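PDB 3HP4: GDSL-esterase, which hydrolyses ester bonds as a cold-adapted serine esterase of the SGNH hydrolase clan, and possibly also accepts lysophospholipids. Local coordinates for residues 47-55 and 74-83; 106-114 and 125-133. All coordinates share one frame; numbering follows the deposited sequence.

Interaction 1: 47-55 and 74-83; sequences SGETSGGAL and LGANDGLRGF
The amide nitrogen of N77 is tied to the backbone of E49: ND2 donates to E49 O over 2.9 Å with an N-H...O angle of 176°. E49 O lies in the amide plane of N77, whereas ND2 stands 37° above the carbonyl plane, so the bond is straight for the donor but does not follow an acceptor lone pair. A water 2.8 Å from E49 O donates to the same oxygen and accepts from N77 N and from G75 N, the N-cap residue of helix 76-80. Alongside, S51 OG donates to D78 OD2 (2.6 Å) nearly along the carboxylate C-O bond, in one of two modelled conformers of D78; N91 also bonds S51 OG. A54 CB presses on L74 CD1 at 3.3 Å, tighter than usual van der Waals contact, with L8 of strand 3-9 touching both side chains.

The second shell fixes the loop. T50 is the N-cap of helix 51-65: OG1, set between the backbone N and the carbonyl carbon (chi1 59°), accepts from G53 N (3.0 Å). E49 OE1 accepts from T50 N through its anti lone pair, while OE2 forms a salt bridge with R57.

N77 ND2 and G48 N both bond O1P of the phosphonylated serine at position 11, consistent with the oxyanion hole of SGNH hydrolases; the bond to E49 O probably keeps the N77 amide from turning away from that oxygen.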
# COMPACT_ATOMS: atom_id res chain seq x y z
N SER A 47 -2.50 10.92 2.82
CA SER A 47 -2.60 11.42 1.47
C SER A 47 -1.38 12.22 1.07
O SER A 47 -0.89 13.07 1.82
CB SER A 47 -3.90 12.20 1.28
OG SER A 47 -4.99 11.25 1.42
N GLY A 48 -0.90 11.94 -0.12
CA GLY A 48 0.27 12.61 -0.67
C GLY A 48 1.59 12.02 -0.18
O GLY A 48 2.65 12.51 -0.57
N GLU A 49 1.57 10.97 0.63
CA GLU A 49 2.83 10.44 1.16
C GLU A 49 3.73 9.88 0.06
O GLU A 49 3.25 9.29 -0.90
CB GLU A 49 2.56 9.35 2.20
CG GLU A 49 3.77 8.93 2.98
CD GLU A 49 4.46 10.08 3.65
OE1 GLU A 49 5.10 10.91 2.99
OE2 GLU A 49 4.39 10.20 4.89
N THR A 50 5.02 10.09 0.22
CA THR A 50 6.04 9.57 -0.70
C THR A 50 6.86 8.53 0.05
O THR A 50 6.82 8.40 1.28
CB THR A 50 6.98 10.70 -1.15
OG1 THR A 50 7.62 11.25 0.02
CG2 THR A 50 6.21 11.76 -1.92
N SER A 51 7.71 7.82 -0.69
CA SER A 51 8.58 6.85 -0.07
C SER A 51 9.52 7.51 0.95
O SER A 51 9.74 6.97 2.04
CB SER A 51 9.37 6.08 -1.14
OG SER A 51 10.27 6.89 -1.84
N GLY A 52 10.02 8.70 0.62
CA GLY A 52 10.96 9.37 1.54
C GLY A 52 10.22 9.94 2.73
O GLY A 52 10.75 9.91 3.85
N GLY A 53 9.00 10.41 2.57
CA GLY A 53 8.25 10.91 3.74
C GLY A 53 7.92 9.81 4.71
O GLY A 53 7.99 9.96 5.97
N ALA A 54 7.56 8.65 4.19
CA ALA A 54 7.24 7.53 5.05
C ALA A 54 8.47 7.09 5.81
O ALA A 54 8.39 6.69 6.98
CB ALA A 54 6.64 6.35 4.26
N LEU A 55 9.62 7.11 5.15
CA LEU A 55 10.84 6.67 5.77
C LEU A 55 11.14 7.50 7.02
O LEU A 55 11.65 6.95 8.03
CB LEU A 55 11.95 6.69 4.71
CG LEU A 55 13.30 6.13 5.15
CD1 LEU A 55 13.28 4.66 5.57
CD2 LEU A 55 14.31 6.34 4.02
N LEU A 74 3.12 2.37 -1.27
CA LEU A 74 3.76 3.66 -1.49
C LEU A 74 4.52 3.67 -2.78
O LEU A 74 4.99 2.64 -3.29
CB LEU A 74 4.75 3.98 -0.37
CG LEU A 74 4.13 4.25 0.99
CD1 LEU A 74 5.24 4.37 2.04
CD2 LEU A 74 3.28 5.53 1.01
N GLY A 75 4.67 4.86 -3.31
CA GLY A 75 5.50 5.11 -4.50
C GLY A 75 4.70 5.79 -5.56
O GLY A 75 5.29 6.48 -6.40
N ALA A 76 3.36 5.69 -5.59
CA ALA A 76 2.59 6.37 -6.62
C ALA A 76 2.92 7.84 -6.64
O ALA A 76 3.00 8.45 -7.73
CB ALA A 76 1.05 6.16 -6.40
N ASN A 77 3.03 8.50 -5.49
CA ASN A 77 3.32 9.94 -5.50
C ASN A 77 4.70 10.22 -6.05
O ASN A 77 4.84 11.20 -6.82
CB ASN A 77 3.02 10.55 -4.14
CG ASN A 77 1.53 10.54 -3.88
OD1 ASN A 77 0.72 10.92 -4.74
ND2 ASN A 77 1.17 10.10 -2.71
N ASP A 78 5.68 9.41 -5.73
CA ASP A 78 7.00 9.59 -6.32
C ASP A 78 6.92 9.48 -7.86
O ASP A 78 7.47 10.31 -8.58
CB ASP A 78 7.95 8.54 -5.80
CG ASP A 78 8.52 8.87 -4.45
OD1 ASP A 78 8.48 10.02 -3.97
OD2 ASP A 78 9.08 7.93 -3.88
N GLY A 79 6.22 8.47 -8.36
CA GLY A 79 6.13 8.25 -9.82
C GLY A 79 5.31 9.29 -10.52
O GLY A 79 5.64 9.71 -11.63
N LEU A 80 4.20 9.74 -9.92
CA LEU A 80 3.41 10.86 -10.51
C LEU A 80 4.19 12.11 -10.59
O LEU A 80 3.90 12.95 -11.45
CB LEU A 80 2.15 11.08 -9.67
CG LEU A 80 1.17 9.92 -9.83
CD1 LEU A 80 0.05 10.03 -8.78
CD2 LEU A 80 0.57 9.83 -11.25
N ARG A 81 5.19 12.30 -9.75
CA ARG A 81 6.02 13.46 -9.73
C ARG A 81 7.30 13.29 -10.57
O ARG A 81 8.13 14.19 -10.67
CB ARG A 81 6.30 13.80 -8.25
CG ARG A 81 5.01 14.28 -7.53
CD ARG A 81 5.19 14.33 -6.04
NE ARG A 81 5.89 15.55 -5.68
CZ ARG A 81 6.05 15.98 -4.44
NH1 ARG A 81 5.56 15.29 -3.41
NH2 ARG A 81 6.71 17.11 -4.23
N GLY A 82 7.48 12.10 -11.15
CA GLY A 82 8.65 11.80 -11.96
C GLY A 82 9.94 11.73 -11.18
O GLY A 82 11.00 11.99 -11.71
N PHE A 83 9.88 11.38 -9.89
CA PHE A 83 11.07 11.35 -9.11
C PHE A 83 11.95 10.16 -9.55
O PHE A 83 11.47 9.16 -10.13
CB PHE A 83 10.74 11.06 -7.62
CG PHE A 83 10.12 12.17 -6.86
CD1 PHE A 83 9.96 13.44 -7.38
CD2 PHE A 83 9.71 11.95 -5.54
CE1 PHE A 83 9.38 14.49 -6.61
CE2 PHE A 83 9.13 12.99 -4.78
CZ PHE A 83 8.97 14.24 -5.31
O HOH W 1 3.05 14.05 -2.89
O HOH W 2 3.06 7.24 -2.73
O HOH W 3 10.39 10.17 -1.85

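Interaction 2: 106-114 and 125-133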
# COMPACT_ATOMS: atom_id res chain seq x y z
N THR A 106 7.07 -8.31 6.16
CA THR A 106 6.81 -7.12 5.37
C THR A 106 6.33 -7.47 3.99
O THR A 106 6.91 -8.37 3.33
CB THR A 106 8.10 -6.28 5.30
OG1 THR A 106 8.49 -5.98 6.66
CG2 THR A 106 7.87 -4.96 4.62
N ALA A 107 5.30 -6.77 3.53
CA ALA A 107 4.79 -6.87 2.15
C ALA A 107 4.90 -5.54 1.51
O ALA A 107 4.82 -4.48 2.16
CB ALA A 107 3.32 -7.35 2.18
N LEU A 108 5.07 -5.57 0.19
CA LEU A 108 5.20 -4.40 -0.65
C LEU A 108 4.21 -4.52 -1.79
O LEU A 108 4.29 -5.49 -2.55
CB LEU A 108 6.65 -4.44 -1.21
CG LEU A 108 7.07 -3.31 -2.09
CD1 LEU A 108 7.04 -1.92 -1.38
CD2 LEU A 108 8.48 -3.56 -2.66
N MET A 109 3.32 -3.56 -1.95
CA MET A 109 2.40 -3.58 -3.10
C MET A 109 3.07 -3.05 -4.35
O MET A 109 3.69 -1.97 -4.34
CB MET A 109 1.17 -2.75 -2.78
CG MET A 109 0.08 -2.93 -3.84
SD MET A 109 -1.49 -2.23 -3.34
CE MET A 109 -1.93 -3.44 -2.09
N GLU A 110 2.97 -3.78 -5.44
CA GLU A 110 3.35 -3.35 -6.80
C GLU A 110 2.51 -2.10 -7.13
O GLU A 110 1.29 -2.13 -6.85
CB GLU A 110 3.09 -4.51 -7.79
CG GLU A 110 3.78 -4.27 -9.11
CD GLU A 110 3.74 -5.48 -9.92
OE1 GLU A 110 2.63 -6.16 -9.91
OE2 GLU A 110 4.79 -5.77 -10.48
N ILE A 111 3.07 -1.06 -7.69
CA ILE A 111 2.31 0.16 -8.06
C ILE A 111 2.50 0.36 -9.55
O ILE A 111 3.59 0.07 -10.10
CB ILE A 111 2.80 1.36 -7.29
CG1 ILE A 111 2.87 1.15 -5.79
CG2 ILE A 111 1.93 2.60 -7.60
CD1 ILE A 111 1.48 0.86 -5.06
N TYR A 112 1.45 0.80 -10.25
CA TYR A 112 1.48 1.19 -11.66
C TYR A 112 1.07 2.64 -11.76
O TYR A 112 0.27 3.11 -10.95
CB TYR A 112 0.49 0.33 -12.50
CG TYR A 112 0.91 -1.15 -12.65
CD1 TYR A 112 1.33 -1.69 -13.87
CD2 TYR A 112 0.86 -2.00 -11.58
CE1 TYR A 112 1.69 -3.06 -13.90
CE2 TYR A 112 1.21 -3.35 -11.68
CZ TYR A 112 1.62 -3.82 -12.81
OH TYR A 112 2.01 -5.22 -12.78
N ILE A 113 1.70 3.32 -12.71
CA ILE A 113 1.41 4.76 -12.95
C ILE A 113 1.17 4.98 -14.41
O ILE A 113 1.75 4.31 -15.26
CB ILE A 113 2.60 5.67 -12.47
CG1 ILE A 113 3.93 5.20 -13.10
CG2 ILE A 113 2.59 5.75 -10.94
CD1 ILE A 113 5.15 6.16 -12.96
N PRO A 114 0.41 6.05 -14.72
CA PRO A 114 0.28 6.43 -16.15
C PRO A 114 1.59 6.92 -16.72
O PRO A 114 2.48 7.36 -15.98
CB PRO A 114 -0.74 7.56 -16.14
CG PRO A 114 -0.62 8.14 -14.76
CD PRO A 114 -0.24 6.99 -13.81
N PHE A 125 9.67 2.18 -13.08
CA PHE A 125 8.97 2.37 -11.81
C PHE A 125 8.31 1.08 -11.35
O PHE A 125 8.60 0.63 -10.23
CB PHE A 125 7.91 3.50 -12.06
CG PHE A 125 7.01 3.70 -10.89
CD1 PHE A 125 7.34 4.60 -9.89
CD2 PHE A 125 5.84 3.00 -10.79
CE1 PHE A 125 6.45 4.79 -8.81
CE2 PHE A 125 4.97 3.18 -9.72
CZ PHE A 125 5.28 4.06 -8.73
N THR A 126 7.51 0.45 -12.18
CA THR A 126 6.79 -0.74 -11.67
C THR A 126 7.78 -1.89 -11.42
O THR A 126 7.66 -2.62 -10.42
CB THR A 126 5.71 -1.12 -12.62
OG1 THR A 126 4.75 -0.07 -12.62
CG2 THR A 126 5.04 -2.43 -12.16
N SER A 127 8.77 -2.08 -12.26
CA SER A 127 9.71 -3.16 -12.07
C SER A 127 10.54 -2.98 -10.83
O SER A 127 11.05 -3.98 -10.25
CB SER A 127 10.52 -3.39 -13.33
OG SER A 127 11.39 -2.29 -13.55
N SER A 128 10.69 -1.76 -10.33
CA SER A 128 11.50 -1.60 -9.14
C SER A 128 10.89 -2.35 -7.95
O SER A 128 11.66 -2.79 -7.08
CB SER A 128 11.71 -0.11 -8.79
OG SER A 128 10.51 0.45 -8.27
N PHE A 129 9.58 -2.52 -7.88
CA PHE A 129 8.99 -3.23 -6.74
C PHE A 129 9.42 -4.70 -6.76
O PHE A 129 9.74 -5.26 -5.70
CB PHE A 129 7.47 -3.10 -6.73
CG PHE A 129 7.00 -1.67 -6.60
CD1 PHE A 129 6.94 -1.05 -5.34
CD2 PHE A 129 6.78 -0.89 -7.71
CE1 PHE A 129 6.60 0.28 -5.24
CE2 PHE A 129 6.48 0.46 -7.58
CZ PHE A 129 6.40 1.04 -6.35
N THR A 130 9.48 -5.30 -7.95
CA THR A 130 9.96 -6.70 -8.05
C THR A 130 11.43 -6.74 -7.60
O THR A 130 11.84 -7.66 -6.87
CB THR A 130 9.88 -7.16 -9.44
OG1 THR A 130 8.48 -7.09 -9.81
CG2 THR A 130 10.33 -8.60 -9.60
N GLN A 131 12.25 -5.80 -8.01
CA GLN A 131 13.66 -5.80 -7.59
C GLN A 131 13.83 -5.64 -6.09
O GLN A 131 14.66 -6.34 -5.48
CB GLN A 131 14.39 -4.66 -8.34
CG GLN A 131 14.44 -4.92 -9.86
CD GLN A 131 14.72 -3.69 -10.62
OE1 GLN A 131 15.61 -2.94 -10.22
NE2 GLN A 131 14.03 -3.51 -11.73
N ILE A 132 13.00 -4.81 -5.44
CA ILE A 132 13.09 -4.67 -3.98
C ILE A 132 12.69 -5.96 -3.36
O ILE A 132 13.35 -6.40 -2.36
CB ILE A 132 12.15 -3.55 -3.53
CG1 ILE A 132 12.61 -2.20 -4.06
CG2 ILE A 132 12.02 -3.51 -2.01
CD1 ILE A 132 11.50 -1.15 -4.11
N SER A 133 11.66 -6.66 -3.84
CA SER A 133 11.28 -7.92 -3.28
C SER A 133 12.41 -8.95 -3.41
O SER A 133 12.67 -9.71 -2.47
CB SER A 133 10.03 -8.38 -3.99
OG SER A 133 9.75 -9.65 -3.53
O HOH W 4 3.55 1.72 -14.24
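F129 lays one face of its ring on the peptide joining E110 to I111, with I111 N 3.7 Å above the ring plane and offset toward the rim. At the ring's edge, near its plane, sits L108 CG, 4.0 Å from F129 CD1, while I111 CG1 touches F129 CZ at 3.6 Å. The ring therefore fills the hollow framed by the two side chains L108 and I111, which both leave the chain toward the helix. Next along the helix, F125 is a slab clasped between two neighbours: I113 CD1 lies over one face, 4.0 Å from the ring centroid and 23° off its normal, a CH-pi contact, and F129 CE2 over the opposite one. I111 CG2 closes in on its edge in the ring plane.

These bumps and hollows belong to a beta-alpha-beta unit in which strand 105-109 is followed by helix 119-136 and strand 139-141, part of the parallel sheet of the SGNH fold. Strand 106-109 and helix 125-133 run nearly antiparallel, at 165°, with axes 9.2 Å apart. An alanine in place of F129 is likely to open a gap between L108 and I111 and to strip one face of F125 of its neighbour.

Beyond the strand's end, T126 bridges to the loop. Its OG1 donates to I111 O (2.8 Å), in the carbonyl plane and on a lone pair, and accepts from a water that in turn takes the N-H of I113. With OG1 turned beside the T126 backbone N (chi1 -65°), the CG2 methyl comes to lie over the centre of the Y112 ring, a CH-pi contact 3.8 Å from the centroid. At the other end, the L108 side chain crosses that of I132 at about a right angle, CD2 meeting I132 CG2 at 3.6 Å.

Interactions 1 and 2 have centres 12 Å apart and touch along the turn that leads from strand 69-73 into helix 76-80. L74 O lies 3.5 Å from F129 CE1, and G75 O lies 3.2 Å from F125 CE1; G79 CA, a turn further on, is 3.6 Å from that same F125 carbon. The F125 and F129 rings thus pack against the backbone of L74, G75 and G79, in the segment that carries N77, probably an oxyanion-hole donor. M88 of helix 85-101 touches both contacts: S51 and D78 of interaction 1, F125 and S128 of interaction 2. G48 N and N77 ND2 of interaction 1 bond O1P of the modified serine, while interaction 2 meets interaction 1 through carbon atoms of F125, F129 and I111.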